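Local coordinates for Box C/D snoRNA protein 1 (Saccharomyces cerevisiae, PDB 6THL) that is required for accumulation of box C/D snoRNAs, in snoRNA processing, transport to the nucleolus and ribosome biogenesis, at residues B[19-22]-B[23-26]; B[107-110]-B[111-114]; B[174-177]-B[178-181]. All blocks are in the same frame, centred on the assembly; numbering follows the deposited sequence.

How the contacts relate
All three contacts are local turns or caps in one chain, a piece of a longer protein that carries the BCD1 domain, and they follow one another along the chain without touching. Contact 1 leads into helix 25-29, contact 2 starts helix 109-117, and contact 3 leads into strand 180-181. Contacts 1 and 2 lie on opposite sides of the chain's centre, about 34 Å between centres. Contact 3 is about 25 Å from contact 1 and 29 Å from contact 2 by the same measure; the nearest atoms of contacts 1 and 3 are about 9 Å apart. Contact 1 alone meets the second protein chain of the assembly, which touches neither of the others.

Contact 1 (B[19-22]-B[23-26])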
loop_
_atom_site.group_PDB
_atom_site.type_symbol
_atom_site.label_atom_id
_atom_site.label_comp_id
_atom_site.label_asym_id
_atom_site.label_seq_id
_atom_site.Cartn_x
_atom_site.Cartn_y
_atom_site.Cartn_z
ATOM N N MET B 19 -12.873 -4.386 -17.562
ATOM C CA MET B 19 -12.908 -5.042 -16.289
ATOM C C MET B 19 -11.598 -5.802 -16.120
ATOM O O MET B 19 -11.183 -6.592 -16.971
ATOM C CB MET B 19 -14.145 -5.948 -16.221
ATOM C CG MET B 19 -15.437 -5.138 -16.291
ATOM S SD MET B 19 -15.746 -4.253 -14.736
ATOM C CE MET B 19 -16.239 -2.665 -15.357
ATOM N N LEU B 20 -10.927 -5.522 -15.017
ATOM C CA LEU B 20 -9.673 -6.144 -14.721
ATOM C C LEU B 20 -9.965 -7.453 -13.997
ATOM O O LEU B 20 -11.060 -7.621 -13.425
ATOM C CB LEU B 20 -8.886 -5.157 -13.869
ATOM C CG LEU B 20 -8.533 -3.845 -14.614
ATOM C CD1 LEU B 20 -7.825 -2.841 -13.705
ATOM C CD2 LEU B 20 -7.685 -4.102 -15.876
ATOM N N PRO B 21 -9.010 -8.393 -13.995
ATOM C CA PRO B 21 -9.138 -9.522 -13.049
ATOM C C PRO B 21 -9.284 -9.010 -11.626
ATOM O O PRO B 21 -8.683 -8.010 -11.239
ATOM C CB PRO B 21 -7.841 -10.297 -13.186
ATOM C CG PRO B 21 -7.012 -9.594 -14.195
ATOM C CD PRO B 21 -7.658 -8.283 -14.555
ATOM N N LYS B 22 -10.122 -9.702 -10.879
ATOM C CA LYS B 22 -10.624 -9.252 -9.569
ATOM C C LYS B 22 -9.518 -9.071 -8.506
ATOM O O LYS B 22 -9.596 -8.188 -7.619
ATOM C CB LYS B 22 -11.719 -10.241 -9.086
ATOM C CG LYS B 22 -13.130 -9.983 -9.648
ATOM C CD LYS B 22 -13.777 -11.215 -10.301
ATOM C CE LYS B 22 -14.927 -10.836 -11.252
ATOM N NZ LYS B 22 -15.507 -12.002 -11.990
ATOM N N GLY B 23 -8.477 -9.898 -8.626
ATOM C CA GLY B 23 -7.282 -9.754 -7.803
ATOM C C GLY B 23 -6.707 -8.351 -7.829
ATOM O O GLY B 23 -6.026 -7.970 -6.899
ATOM N N MET B 24 -6.986 -7.574 -8.881
ATOM C CA MET B 24 -6.288 -6.320 -9.073
ATOM C C MET B 24 -6.856 -5.311 -8.103
ATOM O O MET B 24 -8.046 -5.302 -7.857
ATOM C CB MET B 24 -6.402 -5.827 -10.515
ATOM C CG MET B 24 -5.746 -6.727 -11.547
ATOM S SD MET B 24 -3.950 -6.772 -11.417
ATOM C CE MET B 24 -3.703 -8.386 -12.138
ATOM N N GLN B 25 -5.976 -4.499 -7.528
ATOM C CA GLN B 25 -6.359 -3.526 -6.535
ATOM C C GLN B 25 -7.555 -2.716 -7.054
ATOM O O GLN B 25 -8.568 -2.576 -6.360
ATOM C CB GLN B 25 -5.156 -2.634 -6.186
ATOM C CG GLN B 25 -5.451 -1.671 -5.056
ATOM C CD GLN B 25 -4.244 -1.275 -4.238
ATOM O OE1 GLN B 25 -3.711 -2.085 -3.486
ATOM N NE2 GLN B 25 -3.830 -0.011 -4.343
ATOM N N ARG B 26 -7.461 -2.238 -8.299
ATOM C CA ARG B 26 -8.479 -1.374 -8.880
ATOM C C ARG B 26 -9.807 -2.094 -8.888
ATOM O O ARG B 26 -10.861 -1.492 -8.622
ATOM C CB ARG B 26 -8.141 -0.911 -10.304
ATOM C CG ARG B 26 -9.198 0.017 -10.915
ATOM C CD ARG B 26 -8.704 0.887 -12.082
ATOM N NE ARG B 26 -9.723 1.885 -12.407
ATOM C CZ ARG B 26 -9.691 3.175 -12.080
ATOM N NH1 ARG B 26 -8.629 3.703 -11.512
ATOM N NH2 ARG B 26 -10.728 3.963 -12.401
#
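P21 and M24 close a type I beta turn, with K22 and G23 at its corners, between strand 15-18 and helix 25-29. The evidence is the bond from M24 N to P21 O, 2.9 Å long and fairly straight at 160°; the donor lies above the plane of the carbonyl. With CG beside the backbone N (chi1 -64°) and a second bend at chi2 (-68°), the M24 chain doubles back against the proline ring: CG of M24 is 3.9 Å from CD of P21, and CE of M24 is 4.1 Å from CG of P21. The close-packed part lies further in, where CD1 of L20 rests 3.9 Å from CB of R26, at the aliphatic root of that arginine; L20 and M24, both buried, also pack against the other protein chain. P21 and K22 form the exposed side, and beyond its CB the K22 side chain makes no contact with 23-26. The buried R26 guanidinium has E46, the carbonyl of I161 and an acidic side chain of the other protein chain as partners, with F163 in a cation-pi contact, so its charge is probably well compensated; G23 O and Q25 also bond to that second chain.

Contact 2 (B[107-110]-B[111-114]); sequences ETKE and ERTQ
T108 O takes the backbone N-H of both E111 and R112, at 2.8 and 3.0 Å from their N atoms, the two donors arriving from opposite faces of its carbonyl plane, and one step on T113 N bonds to K109 O with an N-H...O angle of 162°. Among the side chains, R112 folds back over the first turn. A bend at chi3 (-36°) brings its guanidinium over the start of the helix, where K109 CA lies 3.2 Å above one face of the group, toward its rim, and T108 C lies over the same face. NH2 of R112 also runs up to CB of K109, the two side chains crossing at about a right angle, while NH1 of R112 gives a weak bond to E107 O.

The pattern is that of a helix N-terminus: T108 is the N-cap of helix 109-117. E111, three residues later, turns its carboxylate back, and OE1 of E111 accepts from E107 N at 2.6 Å. Because OE1 of E111 stays 3.6 Å from T108 N, this is not the reciprocal pair of a classical capping box. OG1 of T108 makes a weak bond with OE1 of E110, 3.4 Å away. The carboxylates of E110 and E111 both lie at the first turn but stay apart, each with its own partner, and the positive end of the helix dipole would be expected to favour them. Away from this exposed edge, T113 is buried against V76 and Q77, and R112 packs on K81 and F84 of helix 81-90.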
loop_
_atom_site.group_PDB
_atom_site.type_symbol
_atom_site.label_atom_id
_atom_site.label_comp_id
_atom_site.label_asym_id
_atom_site.label_seq_id
_atom_site.Cartn_x
_atom_site.Cartn_y
_atom_site.Cartn_z
ATOM N N GLU B 107 -20.216 25.912 2.961
ATOM C CA GLU B 107 -19.544 24.619 2.927
ATOM C C GLU B 107 -20.470 23.419 2.727
ATOM O O GLU B 107 -19.977 22.295 2.610
ATOM C CB GLU B 107 -18.749 24.410 4.210
ATOM C CG GLU B 107 -17.300 24.841 4.120
ATOM C CD GLU B 107 -16.458 24.168 5.183
ATOM O OE1 GLU B 107 -17.041 23.670 6.179
ATOM O OE2 GLU B 107 -15.219 24.132 5.015
ATOM N N THR B 108 -21.789 23.625 2.712
ATOM C CA THR B 108 -22.725 22.546 2.335
ATOM C C THR B 108 -22.633 22.311 0.840
ATOM O O THR B 108 -22.275 23.226 0.087
ATOM C CB THR B 108 -24.213 22.851 2.654
ATOM O OG1 THR B 108 -24.660 24.007 1.918
ATOM C CG2 THR B 108 -24.439 23.052 4.155
ATOM N N LYS B 109 -22.976 21.097 0.412
ATOM C CA LYS B 109 -22.965 20.757 -1.011
ATOM C C LYS B 109 -23.420 21.946 -1.877
ATOM O O LYS B 109 -22.736 22.275 -2.838
ATOM C CB LYS B 109 -23.820 19.499 -1.269
ATOM C CG LYS B 109 -23.950 19.100 -2.739
ATOM C CD LYS B 109 -25.264 19.578 -3.366
ATOM C CE LYS B 109 -25.119 19.875 -4.856
ATOM N NZ LYS B 109 -26.408 20.138 -5.552
ATOM N N GLU B 110 -24.545 22.576 -1.497
ATOM C CA GLU B 110 -25.139 23.777 -2.139
ATOM C C GLU B 110 -24.138 24.820 -2.602
ATOM O O GLU B 110 -24.196 25.301 -3.733
ATOM C CB GLU B 110 -26.076 24.501 -1.152
ATOM C CG GLU B 110 -27.518 24.028 -1.168
ATOM C CD GLU B 110 -27.693 22.577 -0.738
ATOM O OE1 GLU B 110 -26.989 22.151 0.192
ATOM O OE2 GLU B 110 -28.540 21.856 -1.320
ATOM N N GLU B 111 -23.261 25.193 -1.678
ATOM C CA GLU B 111 -22.254 26.213 -1.901
ATOM C C GLU B 111 -21.054 25.577 -2.584
ATOM O O GLU B 111 -20.582 26.097 -3.591
ATOM C CB GLU B 111 -21.836 26.858 -0.561
ATOM C CG GLU B 111 -22.819 27.900 -0.010
ATOM C CD GLU B 111 -23.220 27.687 1.459
ATOM O OE1 GLU B 111 -22.431 27.109 2.250
ATOM O OE2 GLU B 111 -24.346 28.109 1.825
ATOM N N ARG B 112 -20.563 24.461 -2.031
ATOM C CA ARG B 112 -19.391 23.744 -2.576
ATOM C C ARG B 112 -19.548 23.556 -4.068
ATOM O O ARG B 112 -18.656 23.901 -4.852
ATOM C CB ARG B 112 -19.249 22.350 -1.958
ATOM C CG ARG B 112 -18.416 22.260 -0.689
ATOM C CD ARG B 112 -17.963 20.827 -0.468
ATOM N NE ARG B 112 -18.985 19.862 -0.877
ATOM C CZ ARG B 112 -19.908 19.341 -0.074
ATOM N NH1 ARG B 112 -19.963 19.673 1.221
ATOM N NH2 ARG B 112 -20.787 18.485 -0.579
ATOM N N THR B 113 -20.699 22.991 -4.431
ATOM C CA THR B 113 -21.100 22.822 -5.809
ATOM C C THR B 113 -20.985 24.151 -6.546
ATOM O O THR B 113 -20.452 24.200 -7.650
ATOM C CB THR B 113 -22.530 22.250 -5.869
ATOM O OG1 THR B 113 -22.546 20.992 -5.183
ATOM C CG2 THR B 113 -22.997 22.021 -7.296
ATOM N N GLN B 114 -21.428 25.223 -5.893
ATOM C CA GLN B 114 -21.500 26.572 -6.475
ATOM C C GLN B 114 -20.127 27.253 -6.619
ATOM O O GLN B 114 -19.908 28.028 -7.550
ATOM C CB GLN B 114 -22.425 27.426 -5.591
ATOM C CG GLN B 114 -23.250 28.522 -6.256
ATOM C CD GLN B 114 -23.969 29.367 -5.207
ATOM O OE1 GLN B 114 -25.191 29.262 -5.013
ATOM N NE2 GLN B 114 -23.195 30.184 -4.487
#

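Contact 3 (B[174-177]-B[178-181]); sequences DLPE and GYEV
A type II beta turn from P176 to Y179 brings the chain round into strand 180-181, which runs parallel to strand 140-143 in the main mixed sheet. Its closing bond, from Y179 N to P176 O, is weak: 3.4 Å with an N-H...O angle of 141°. E177 and G178 occupy the corners, and the positive phi of G178 (96°) calls for glycine, since a CB there would run into the carbonyl O of E177.

The side chains of the two end residues also meet across the turn. With CG beside its own backbone N (chi1 -71°), the Y179 ring swings back toward the proline, and CD1 of Y179 comes to 3.5 Å from CG of P176 and 3.7 Å from CB of P176. The proline ring meets the tyrosine obliquely, while E177 O lies at the edge of the tyrosine ring, near its plane. F167 packs on P176 and brings its ring against that of Y179. Replacing Y179 by an alanine would probably strip CB and CG of P176 of the tyrosine ring, and F167 of its ring contact, leaving a gap beside the turn.

Deeper in, the buried side chains of L175 and V181 meet at about a right angle through CD1 of L175 and CG2 of V181, and both touch Y124 of strand 122-126. The backbone bonds of E180 to K139 and L141 tie the strand to the sheet; closure of the turn itself joins one weak polar bond to apolar contact between its end residues.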
loop_
_atom_site.group_PDB
_atom_site.type_symbol
_atom_site.label_atom_id
_atom_site.label_comp_id
_atom_site.label_asym_id
_atom_site.label_seq_id
_atom_site.Cartn_x
_atom_site.Cartn_y
_atom_site.Cartn_z
ATOM N N ASP B 174 0.517 21.525 -15.057
ATOM C CA ASP B 174 0.282 20.754 -13.826
ATOM C C ASP B 174 -0.168 19.279 -13.951
ATOM O O ASP B 174 0.111 18.514 -13.080
ATOM C CB ASP B 174 -0.733 21.512 -12.957
ATOM C CG ASP B 174 -0.160 22.816 -12.390
ATOM O OD1 ASP B 174 -1.000 23.679 -11.961
ATOM O OD2 ASP B 174 1.111 22.938 -12.370
ATOM N N LEU B 175 -0.869 18.877 -14.999
ATOM C CA LEU B 175 -1.183 17.458 -15.164
ATOM C C LEU B 175 0.109 16.634 -15.056
ATOM O O LEU B 175 1.176 17.117 -15.378
ATOM C CB LEU B 175 -1.824 17.195 -16.531
ATOM C CG LEU B 175 -3.253 17.665 -16.833
ATOM C CD1 LEU B 175 -3.462 17.791 -18.339
ATOM C CD2 LEU B 175 -4.289 16.730 -16.230
ATOM N N PRO B 176 0.018 15.378 -14.605
ATOM C CA PRO B 176 1.240 14.556 -14.513
ATOM C C PRO B 176 1.998 14.441 -15.849
ATOM O O PRO B 176 1.396 14.634 -16.909
ATOM C CB PRO B 176 0.717 13.191 -14.070
ATOM C CG PRO B 176 -0.768 13.249 -14.226
ATOM C CD PRO B 176 -1.169 14.677 -14.094
ATOM N N GLU B 177 3.299 14.142 -15.794
ATOM C CA GLU B 177 4.139 14.096 -17.012
ATOM C C GLU B 177 3.950 12.770 -17.663
ATOM O O GLU B 177 3.722 11.789 -16.980
ATOM C CB GLU B 177 5.641 14.395 -16.734
ATOM C CG GLU B 177 6.575 13.236 -16.360
ATOM C CD GLU B 177 8.041 13.678 -16.195
ATOM O OE1 GLU B 177 8.930 12.816 -16.134
ATOM O OE2 GLU B 177 8.337 14.890 -16.127
ATOM N N GLY B 178 4.034 12.735 -18.984
ATOM C CA GLY B 178 3.606 11.553 -19.748
ATOM C C GLY B 178 2.184 11.726 -20.262
ATOM O O GLY B 178 1.867 11.264 -21.350
ATOM N N TYR B 179 1.332 12.397 -19.480
ATOM C CA TYR B 179 -0.048 12.707 -19.881
ATOM C C TYR B 179 -0.079 13.841 -20.897
ATOM O O TYR B 179 0.568 14.867 -20.714
ATOM C CB TYR B 179 -0.939 13.025 -18.653
ATOM C CG TYR B 179 -1.181 11.770 -17.865
ATOM C CD1 TYR B 179 -0.177 11.266 -17.061
ATOM C CD2 TYR B 179 -2.364 11.028 -17.999
ATOM C CE1 TYR B 179 -0.336 10.088 -16.383
ATOM C CE2 TYR B 179 -2.523 9.834 -17.323
ATOM C CZ TYR B 179 -1.486 9.384 -16.517
ATOM O OH TYR B 179 -1.521 8.243 -15.792
ATOM N N GLU B 180 -0.836 13.632 -21.969
ATOM C CA GLU B 180 -0.962 14.598 -23.044
ATOM C C GLU B 180 -2.445 14.795 -23.376
ATOM O O GLU B 180 -3.159 13.819 -23.582
ATOM C CB GLU B 180 -0.222 14.063 -24.255
ATOM C CG GLU B 180 -0.302 14.941 -25.493
ATOM C CD GLU B 180 -0.815 14.176 -26.694
ATOM O OE1 GLU B 180 -0.281 13.073 -26.976
ATOM O OE2 GLU B 180 -1.770 14.674 -27.337
ATOM N N VAL B 181 -2.899 16.050 -23.422
ATOM C CA VAL B 181 -4.294 16.371 -23.741
ATOM C C VAL B 181 -4.504 16.635 -25.211
ATOM O O VAL B 181 -3.710 17.333 -25.824
ATOM C CB VAL B 181 -4.747 17.670 -23.077
ATOM C CG1 VAL B 181 -6.216 17.900 -23.420
ATOM C CG2 VAL B 181 -4.454 17.668 -21.564
#